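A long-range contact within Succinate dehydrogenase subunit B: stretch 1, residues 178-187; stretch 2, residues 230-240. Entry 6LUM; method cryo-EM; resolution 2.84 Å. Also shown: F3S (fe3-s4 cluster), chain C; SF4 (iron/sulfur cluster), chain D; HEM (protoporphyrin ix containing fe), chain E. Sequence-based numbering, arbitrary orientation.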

ATOM      1  N   ALA J 178      -5.367 -25.979  15.921  1.00  3.50           N
ATOM      2  CA  ALA J 178      -4.260 -25.521  16.753  1.00  3.50           C
ATOM      3  C   ALA J 178      -3.590 -26.636  17.529  1.00  3.50           C
ATOM      4  O   ALA J 178      -2.857 -26.367  18.462  1.00  3.50           O
ATOM      5  N   CYS J 179      -3.803 -27.892  17.165  1.00  3.75           N
ATOM      6  CA  CYS J 179      -3.078 -28.980  17.802  1.00  3.75           C
ATOM      7  C   CYS J 179      -1.594 -28.931  17.502  1.00  3.75           C
ATOM      8  O   CYS J 179      -0.817 -29.598  18.181  1.00  3.75           O
ATOM      9  N   CYS J 180      -1.187 -28.174  16.494  1.00  3.48           N
ATOM     10  CA  CYS J 180       0.196 -28.074  16.059  1.00  3.48           C
ATOM     11  C   CYS J 180       0.886 -26.872  16.677  1.00  3.48           C
ATOM     12  O   CYS J 180       1.952 -27.008  17.279  1.00  3.48           O
ATOM     13  N   THR J 181       0.278 -25.693  16.550  1.00  3.21           N
ATOM     14  CA  THR J 181       0.876 -24.480  17.084  1.00  3.21           C
ATOM     15  C   THR J 181       1.056 -24.556  18.583  1.00  3.21           C
ATOM     16  O   THR J 181       2.001 -23.985  19.125  1.00  3.21           O
ATOM     17  N   THR J 182       0.168 -25.247  19.274  1.00  3.61           N
ATOM     18  CA  THR J 182       0.259 -25.373  20.713  1.00  3.61           C
ATOM     19  C   THR J 182       1.029 -26.603  21.134  1.00  3.61           C
ATOM     20  O   THR J 182       0.868 -27.066  22.262  1.00  3.61           O
ATOM     21  N   SER J 183       1.848 -27.154  20.247  1.00  3.93           N
ATOM     22  CA  SER J 183       2.856 -28.129  20.620  1.00  3.93           C
ATOM     23  C   SER J 183       4.242 -27.688  20.193  1.00  3.93           C
ATOM     24  O   SER J 183       5.188 -28.460  20.321  1.00  3.93           O
ATOM     25  N   CYS J 184       4.385 -26.458  19.706  1.00  5.33           N
ATOM     26  CA  CYS J 184       5.656 -25.944  19.229  1.00  5.33           C
ATOM     27  C   CYS J 184       6.410 -25.320  20.390  1.00  5.33           C
ATOM     28  O   CYS J 184       5.941 -24.316  20.948  1.00  5.33           O
ATOM     29  N   PRO J 185       7.557 -25.861  20.796  1.00  6.49           N
ATOM     30  CA  PRO J 185       8.341 -25.187  21.827  1.00  6.49           C
ATOM     31  C   PRO J 185       8.739 -23.781  21.454  1.00  6.49           C
ATOM     32  O   PRO J 185       8.811 -22.913  22.328  1.00  6.49           O
ATOM     33  N   VAL J 186       8.983 -23.514  20.176  1.00  4.98           N
ATOM     34  CA  VAL J 186       9.272 -22.163  19.736  1.00  4.98           C
ATOM     35  C   VAL J 186       8.082 -21.253  19.953  1.00  4.98           C
ATOM     36  O   VAL J 186       8.235 -20.036  20.046  1.00  4.98           O
ATOM     37  N   TYR J 187       6.888 -21.820  20.041  1.00  5.44           N
ATOM     38  CA  TYR J 187       5.699 -21.029  20.293  1.00  5.44           C
ATOM     39  C   TYR J 187       5.512 -20.804  21.780  1.00  5.44           C
ATOM     40  O   TYR J 187       5.060 -19.737  22.199  1.00  5.44           O
ATOM     41  N   CYS J 230      11.836 -21.974  13.278  1.00  4.91           N
ATOM     42  CA  CYS J 230      11.552 -23.386  13.436  1.00  4.91           C
ATOM     43  C   CYS J 230      12.839 -24.111  13.778  1.00  4.91           C
ATOM     44  O   CYS J 230      13.809 -24.053  13.020  1.00  4.91           O
ATOM     45  N   ARG J 231      12.860 -24.781  14.924  1.00  7.16           N
ATOM     46  CA  ARG J 231      14.012 -25.557  15.349  1.00  7.16           C
ATOM     47  C   ARG J 231      13.933 -26.999  14.904  1.00  7.16           C
ATOM     48  O   ARG J 231      14.550 -27.866  15.522  1.00  7.16           O
ATOM     49  N   THR J 232      13.185 -27.270  13.842  1.00  3.67           N
ATOM     50  CA  THR J 232      13.062 -28.591  13.233  1.00  3.67           C
ATOM     51  C   THR J 232      12.697 -29.645  14.267  1.00  3.67           C
ATOM     52  O   THR J 232      13.147 -30.786  14.220  1.00  3.67           O
ATOM     53  N   THR J 233      11.901 -29.254  15.241  1.00 10.49           N
ATOM     54  CA  THR J 233      11.127 -30.215  15.990  1.00 10.49           C
ATOM     55  C   THR J 233       9.920 -30.604  15.149  1.00 10.49           C
ATOM     56  O   THR J 233       9.348 -29.770  14.406  1.00 10.49           O
ATOM     57  N   PHE J 234       9.543 -31.877  15.260  1.00 10.90           N
ATOM     58  CA  PHE J 234       8.449 -32.459  14.500  1.00 10.90           C
ATOM     59  C   PHE J 234       7.236 -32.694  15.384  1.00 10.90           C
ATOM     60  O   PHE J 234       6.416 -33.571  15.121  1.00 10.90           O
ATOM     61  N   ASN J 235       7.130 -31.910  16.450  1.00  8.06           N
ATOM     62  CA  ASN J 235       5.961 -31.951  17.308  1.00  8.06           C
ATOM     63  C   ASN J 235       4.697 -31.653  16.523  1.00  8.06           C
ATOM     64  O   ASN J 235       3.661 -32.290  16.729  1.00  8.06           O
ATOM     65  N   CYS J 236       4.764 -30.681  15.618  1.00  6.30           N
ATOM     66  CA  CYS J 236       3.604 -30.310  14.824  1.00  6.30           C
ATOM     67  C   CYS J 236       3.148 -31.461  13.951  1.00  6.30           C
ATOM     68  O   CYS J 236       1.956 -31.782  13.891  1.00  6.30           O
ATOM     69  N   THR J 237       4.089 -32.078  13.243  1.00  5.02           N
ATOM     70  CA  THR J 237       3.758 -33.201  12.383  1.00  5.02           C
ATOM     71  C   THR J 237       3.174 -34.338  13.186  1.00  5.02           C
ATOM     72  O   THR J 237       2.237 -35.005  12.745  1.00  5.02           O
ATOM     73  N   GLU J 238       3.712 -34.574  14.372  1.00 11.71           N
ATOM     74  CA  GLU J 238       3.212 -35.665  15.186  1.00 11.71           C
ATOM     75  C   GLU J 238       1.824 -35.374  15.728  1.00 11.71           C
ATOM     76  O   GLU J 238       1.053 -36.304  15.966  1.00 11.71           O
ATOM     77  N   ALA J 239       1.481 -34.100  15.913  1.00 24.51           N
ATOM     78  CA  ALA J 239       0.216 -33.744  16.538  1.00 24.51           C
ATOM     79  C   ALA J 239      -0.925 -33.528  15.561  1.00 24.51           C
ATOM     80  O   ALA J 239      -2.078 -33.659  15.967  1.00 24.51           O
ATOM     81  N   CYS J 240      -0.656 -33.204  14.306  1.00  6.63           N
ATOM     82  CA  CYS J 240      -1.741 -32.899  13.376  1.00  6.63           C
ATOM     83  C   CYS J 240      -2.724 -34.058  13.259  1.00  6.63           C
ATOM     84  O   CYS J 240      -2.304 -35.192  13.014  1.00  6.63           O
TER

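Two iron-sulfur clusters tie the stretches together, and direct side-chain contacts add to the link. C230 opens stretch 2 with its CA-to-CB bond directed away from stretch 1, and its rotamer is t (chi1 -179°); C230 SG binds FE3 of the F3S cluster at 2.1 Å. C184, also t, binds FE1 of the same cluster through SG at 2.2 Å, so these two cysteines are linked through the cluster, each on its own iron, rather than by touching. R231 points toward stretch 1; in its m, m, p conformation, CG lies 3.8 Å from CG2 of V186 (t), while NE reaches the HEM propionate oxygen O2D at 3.3 Å in a weak hydrogen bond. The V186 CG2 methyl also approaches S1 of F3S, at 3.4 Å. T233 (m) faces P185 loosely, OG1 to CG being 4.2 Å. T233 O is modelled 2.1 Å from S4 of F3S.

N235 supplies the one direct hydrogen bond between the stretches. With chi1 at -97°, between wells, its ND2 donates to the backbone O of S183 at 2.7 Å and a nearly straight 167°; the same ND2 lies 3.9 Å from CD of P185. S183 (p) turns its own OG back to the C180 carbonyl O, donating a 2.8 Å hydrogen bond. The CA-to-CB bond of C236 (p) runs sideways to stretch 1, and its CB packs 3.9 Å from CB of C180 (p) where the backbones come closest. The two thiolates serve different clusters: C236 SG binds FE4 of F3S, whereas C180 SG binds FE1 of SF4 at 2.4 Å. One helical turn beyond N235, the A239 methyl points toward stretch 1, with CB 3.2 Å from the C179 carbonyl O and 4.0 Å from S183 OG. C240 (t) completes the stretch, its SG binding FE3 of SF4 at 2.5 Å.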

ATOM      1  CB  ALA J 178      -4.689 -24.418  17.714  1.00  3.50           C
ATOM      2  CB  CYS J 179      -3.633 -30.328  17.356  1.00  3.75           C
ATOM      3  SG  CYS J 179      -5.070 -30.913  18.222  1.00  3.75           S
ATOM      4  CB  CYS J 180       0.248 -27.985  14.538  1.00  3.48           C
ATOM      5  SG  CYS J 180      -0.282 -26.416  13.896  1.00  3.48           S
ATOM      6  CB  THR J 181       0.021 -23.279  16.723  1.00  3.21           C
ATOM      7  OG1 THR J 181      -0.383 -23.389  15.363  1.00  3.21           O
ATOM      8  CG2 THR J 181       0.796 -22.042  16.858  1.00  3.21           C
ATOM      9  CB  THR J 182      -1.130 -25.377  21.331  1.00  3.61           C
ATOM     10  OG1 THR J 182      -1.874 -26.463  20.796  1.00  3.61           O
ATOM     11  CG2 THR J 182      -1.842 -24.101  21.014  1.00  3.61           C
ATOM     12  CB  SER J 183       2.535 -29.487  20.019  1.00  3.93           C
ATOM     13  OG  SER J 183       2.590 -29.417  18.622  1.00  3.93           O
ATOM     14  CB  CYS J 184       5.431 -24.916  18.139  1.00  5.33           C
ATOM     15  SG  CYS J 184       6.873 -24.480  17.188  1.00  5.33           S
ATOM     16  CB  PRO J 185       9.548 -26.109  21.984  1.00  6.49           C
ATOM     17  CG  PRO J 185       9.457 -27.069  20.899  1.00  6.49           C
ATOM     18  CD  PRO J 185       8.066 -27.210  20.555  1.00  6.49           C
ATOM     19  CB  VAL J 186       9.700 -22.195  18.267  1.00  4.98           C
ATOM     20  CG1 VAL J 186      10.200 -20.874  17.847  1.00  4.98           C
ATOM     21  CG2 VAL J 186      10.758 -23.224  18.090  1.00  4.98           C
ATOM     22  CB  TYR J 187       4.491 -21.732  19.690  1.00  5.44           C
ATOM     23  CG  TYR J 187       3.230 -20.930  19.703  1.00  5.44           C
ATOM     24  CD1 TYR J 187       3.030 -19.916  18.795  1.00  5.44           C
ATOM     25  CD2 TYR J 187       2.231 -21.198  20.618  1.00  5.44           C
ATOM     26  CE1 TYR J 187       1.883 -19.188  18.806  1.00  5.44           C
ATOM     27  CE2 TYR J 187       1.082 -20.474  20.633  1.00  5.44           C
ATOM     28  CZ  TYR J 187       0.911 -19.473  19.724  1.00  5.44           C
ATOM     29  OH  TYR J 187      -0.245 -18.743  19.728  1.00  5.44           O
ATOM     30  CB  CYS J 230      10.939 -23.945  12.160  1.00  4.91           C
ATOM     31  SG  CYS J 230      10.521 -25.675  12.217  1.00  4.91           S
ATOM     32  CB  ARG J 231      14.172 -25.464  16.859  1.00  7.16           C
ATOM     33  CG  ARG J 231      14.441 -24.061  17.351  1.00  7.16           C
ATOM     34  CD  ARG J 231      15.909 -23.698  17.273  1.00  7.16           C
ATOM     35  NE  ARG J 231      16.334 -23.363  15.924  1.00  7.16           N
ATOM     36  CZ  ARG J 231      16.311 -22.141  15.419  1.00  7.16           C
ATOM     37  NH1 ARG J 231      15.888 -21.132  16.153  1.00  7.16           N
ATOM     38  NH2 ARG J 231      16.705 -21.931  14.179  1.00  7.16           N
ATOM     39  CB  THR J 232      14.328 -28.965  12.478  1.00  3.67           C
ATOM     40  OG1 THR J 232      14.678 -27.885  11.616  1.00  3.67           O
ATOM     41  CG2 THR J 232      14.063 -30.118  11.582  1.00  3.67           C
ATOM     42  CB  THR J 233      10.666 -29.634  17.318  1.00 10.49           C
ATOM     43  OG1 THR J 233      11.721 -28.917  17.949  1.00 10.49           O
ATOM     44  CG2 THR J 233      10.256 -30.707  18.194  1.00 10.49           C
ATOM     45  CB  PHE J 234       8.898 -33.752  13.831  1.00 10.90           C
ATOM     46  CG  PHE J 234       9.940 -33.551  12.775  1.00 10.90           C
ATOM     47  CD1 PHE J 234      11.191 -33.091  13.094  1.00 10.90           C
ATOM     48  CD2 PHE J 234       9.671 -33.821  11.468  1.00 10.90           C
ATOM     49  CE1 PHE J 234      12.125 -32.899  12.137  1.00 10.90           C
ATOM     50  CE2 PHE J 234      10.615 -33.622  10.512  1.00 10.90           C
ATOM     51  CZ  PHE J 234      11.835 -33.157  10.848  1.00 10.90           C
ATOM     52  CB  ASN J 235       6.131 -30.939  18.429  1.00  8.06           C
ATOM     53  CG  ASN J 235       6.639 -31.548  19.686  1.00  8.06           C
ATOM     54  OD1 ASN J 235       7.122 -32.664  19.693  1.00  8.06           O
ATOM     55  ND2 ASN J 235       6.530 -30.816  20.768  1.00  8.06           N
ATOM     56  CB  CYS J 236       3.945 -29.104  13.968  1.00  6.30           C
ATOM     57  SG  CYS J 236       5.446 -29.282  13.059  1.00  6.30           S
ATOM     58  CB  THR J 237       4.999 -33.667  11.645  1.00  5.02           C
ATOM     59  OG1 THR J 237       5.535 -32.575  10.908  1.00  5.02           O
ATOM     60  CG2 THR J 237       4.664 -34.760  10.699  1.00  5.02           C
ATOM     61  CB  GLU J 238       4.192 -35.929  16.317  1.00 11.71           C
ATOM     62  CG  GLU J 238       3.985 -37.219  17.037  1.00 11.71           C
ATOM     63  CD  GLU J 238       3.413 -37.003  18.406  1.00 11.71           C
ATOM     64  OE1 GLU J 238       3.560 -35.880  18.931  1.00 11.71           O
ATOM     65  OE2 GLU J 238       2.831 -37.956  18.964  1.00 11.71           O
ATOM     66  CB  ALA J 239       0.379 -32.483  17.372  1.00 24.51           C
ATOM     67  CB  CYS J 240      -1.195 -32.569  11.998  1.00  6.63           C
ATOM     68  SG  CYS J 240      -2.439 -32.481  10.756  1.00  6.63           S
TER
HETATM   69 FE1  F3S C 303       7.697 -26.233  16.235  1.00 29.30          FE
HETATM   70 FE3  F3S C 303       9.507 -26.569  13.817  1.00 29.30          FE
HETATM   71 FE4  F3S C 303       7.031 -28.266  14.099  1.00 29.30          FE
HETATM   72  S1  F3S C 303       9.726 -25.548  15.764  1.00 29.30           S
HETATM   73  S2  F3S C 303       6.465 -28.045  16.211  1.00 29.30           S
HETATM   74  S3  F3S C 303       7.391 -26.119  14.079  1.00 29.30           S
HETATM   75  S4  F3S C 303       8.863 -28.458  12.894  1.00 29.30           S
HETATM   76 FE1  SF4 D 302      -2.013 -27.599  12.737  1.00 24.51          FE
HETATM   77 FE2  SF4 D 302      -4.755 -28.730  13.207  1.00 24.51          FE
HETATM   78 FE3  SF4 D 302      -2.918 -30.045  11.200  1.00 24.51          FE
HETATM   79 FE4  SF4 D 302      -4.169 -27.366  10.610  1.00 24.51          FE
HETATM   80  S1  SF4 D 302      -4.915 -29.284  11.157  1.00 24.51           S
HETATM   81  S2  SF4 D 302      -2.173 -28.125  10.671  1.00 24.51           S
HETATM   82  S3  SF4 D 302      -3.999 -26.818  12.661  1.00 24.51           S
HETATM   83  S4  SF4 D 302      -2.779 -29.515  13.265  1.00 24.51           S
HETATM   84  CHA HEM E 203      23.456 -24.919  16.638  1.00 24.51           C
HETATM   85  CHB HEM E 203      27.305 -24.142  19.383  1.00 24.51           C
HETATM   86  CHC HEM E 203      29.589 -27.438  16.737  1.00 24.51           C
HETATM   87  CHD HEM E 203      25.841 -28.037  13.809  1.00 24.51           C
HETATM   88  C1A HEM E 203      24.256 -24.510  17.670  1.00 24.51           C
HETATM   89  C2A HEM E 203      23.842 -23.777  18.838  1.00 24.51           C
HETATM   90  C3A HEM E 203      24.904 -23.565  19.588  1.00 24.51           C
HETATM   91  C4A HEM E 203      26.026 -24.150  18.926  1.00 24.51           C
HETATM   92  CMA HEM E 203      24.960 -22.826  20.929  1.00 24.51           C
HETATM   93  CAA HEM E 203      22.419 -23.321  19.169  1.00 24.51           C
HETATM   94  CBA HEM E 203      21.543 -24.524  19.445  1.00 24.51           C
HETATM   95  CGA HEM E 203      20.121 -24.087  19.317  1.00 24.51           C
HETATM   96  O1A HEM E 203      19.224 -24.886  19.643  1.00 24.51           O
HETATM   97  O2A HEM E 203      19.885 -22.942  18.881  1.00 24.51           O
HETATM   98  C1B HEM E 203      28.274 -24.909  18.822  1.00 24.51           C
HETATM   99  C2B HEM E 203      29.668 -24.799  19.103  1.00 24.51           C
HETATM  100  C3B HEM E 203      30.268 -25.730  18.364  1.00 24.51           C
HETATM  101  C4B HEM E 203      29.292 -26.419  17.599  1.00 24.51           C
HETATM  102  CMB HEM E 203      30.248 -23.781  20.101  1.00 24.51           C
HETATM  103  CAB HEM E 203      31.738 -26.101  18.213  1.00 24.51           C
HETATM  104  CBB HEM E 203      32.663 -25.259  18.627  1.00 24.51           C
HETATM  105  C1C HEM E 203      28.780 -27.913  15.747  1.00 24.51           C
HETATM  106  C2C HEM E 203      29.118 -28.965  14.846  1.00 24.51           C
HETATM  107  C3C HEM E 203      28.104 -29.144  14.025  1.00 24.51           C
HETATM  108  C4C HEM E 203      27.067 -28.211  14.387  1.00 24.51           C
HETATM  109  CMC HEM E 203      30.436 -29.748  14.840  1.00 24.51           C
HETATM  110  CAC HEM E 203      28.108 -30.202  12.917  1.00 24.51           C
HETATM  111  CBC HEM E 203      27.180 -30.257  11.969  1.00 24.51           C
HETATM  112  C1D HEM E 203      24.893 -27.169  14.279  1.00 24.51           C
HETATM  113  C2D HEM E 203      23.672 -26.789  13.618  1.00 24.51           C
HETATM  114  C3D HEM E 203      23.040 -25.938  14.406  1.00 24.51           C
HETATM  115  C4D HEM E 203      23.811 -25.736  15.593  1.00 24.51           C
HETATM  116  CMD HEM E 203      23.183 -27.275  12.245  1.00 24.51           C
HETATM  117  CAD HEM E 203      21.701 -25.266  14.126  1.00 24.51           C
HETATM  118  CBD HEM E 203      20.680 -25.958  14.999  1.00 24.51           C
HETATM  119  CGD HEM E 203      19.353 -25.338  14.735  1.00 24.51           C
HETATM  120  O1D HEM E 203      19.341 -24.274  14.076  1.00 24.51           O
HETATM  121  O2D HEM E 203      18.331 -25.910  15.179  1.00 24.51           O
HETATM  122  NA  HEM E 203      25.606 -24.730  17.754  1.00 24.51           N
HETATM  123  NB  HEM E 203      28.063 -25.898  17.894  1.00 24.51           N
HETATM  124  NC  HEM E 203      27.520 -27.471  15.450  1.00 24.51           N
HETATM  125  ND  HEM E 203      24.949 -26.501  15.484  1.00 24.51           N
HETATM  126 FE   HEM E 203      26.568 -26.090  16.600  1.00 24.51          FE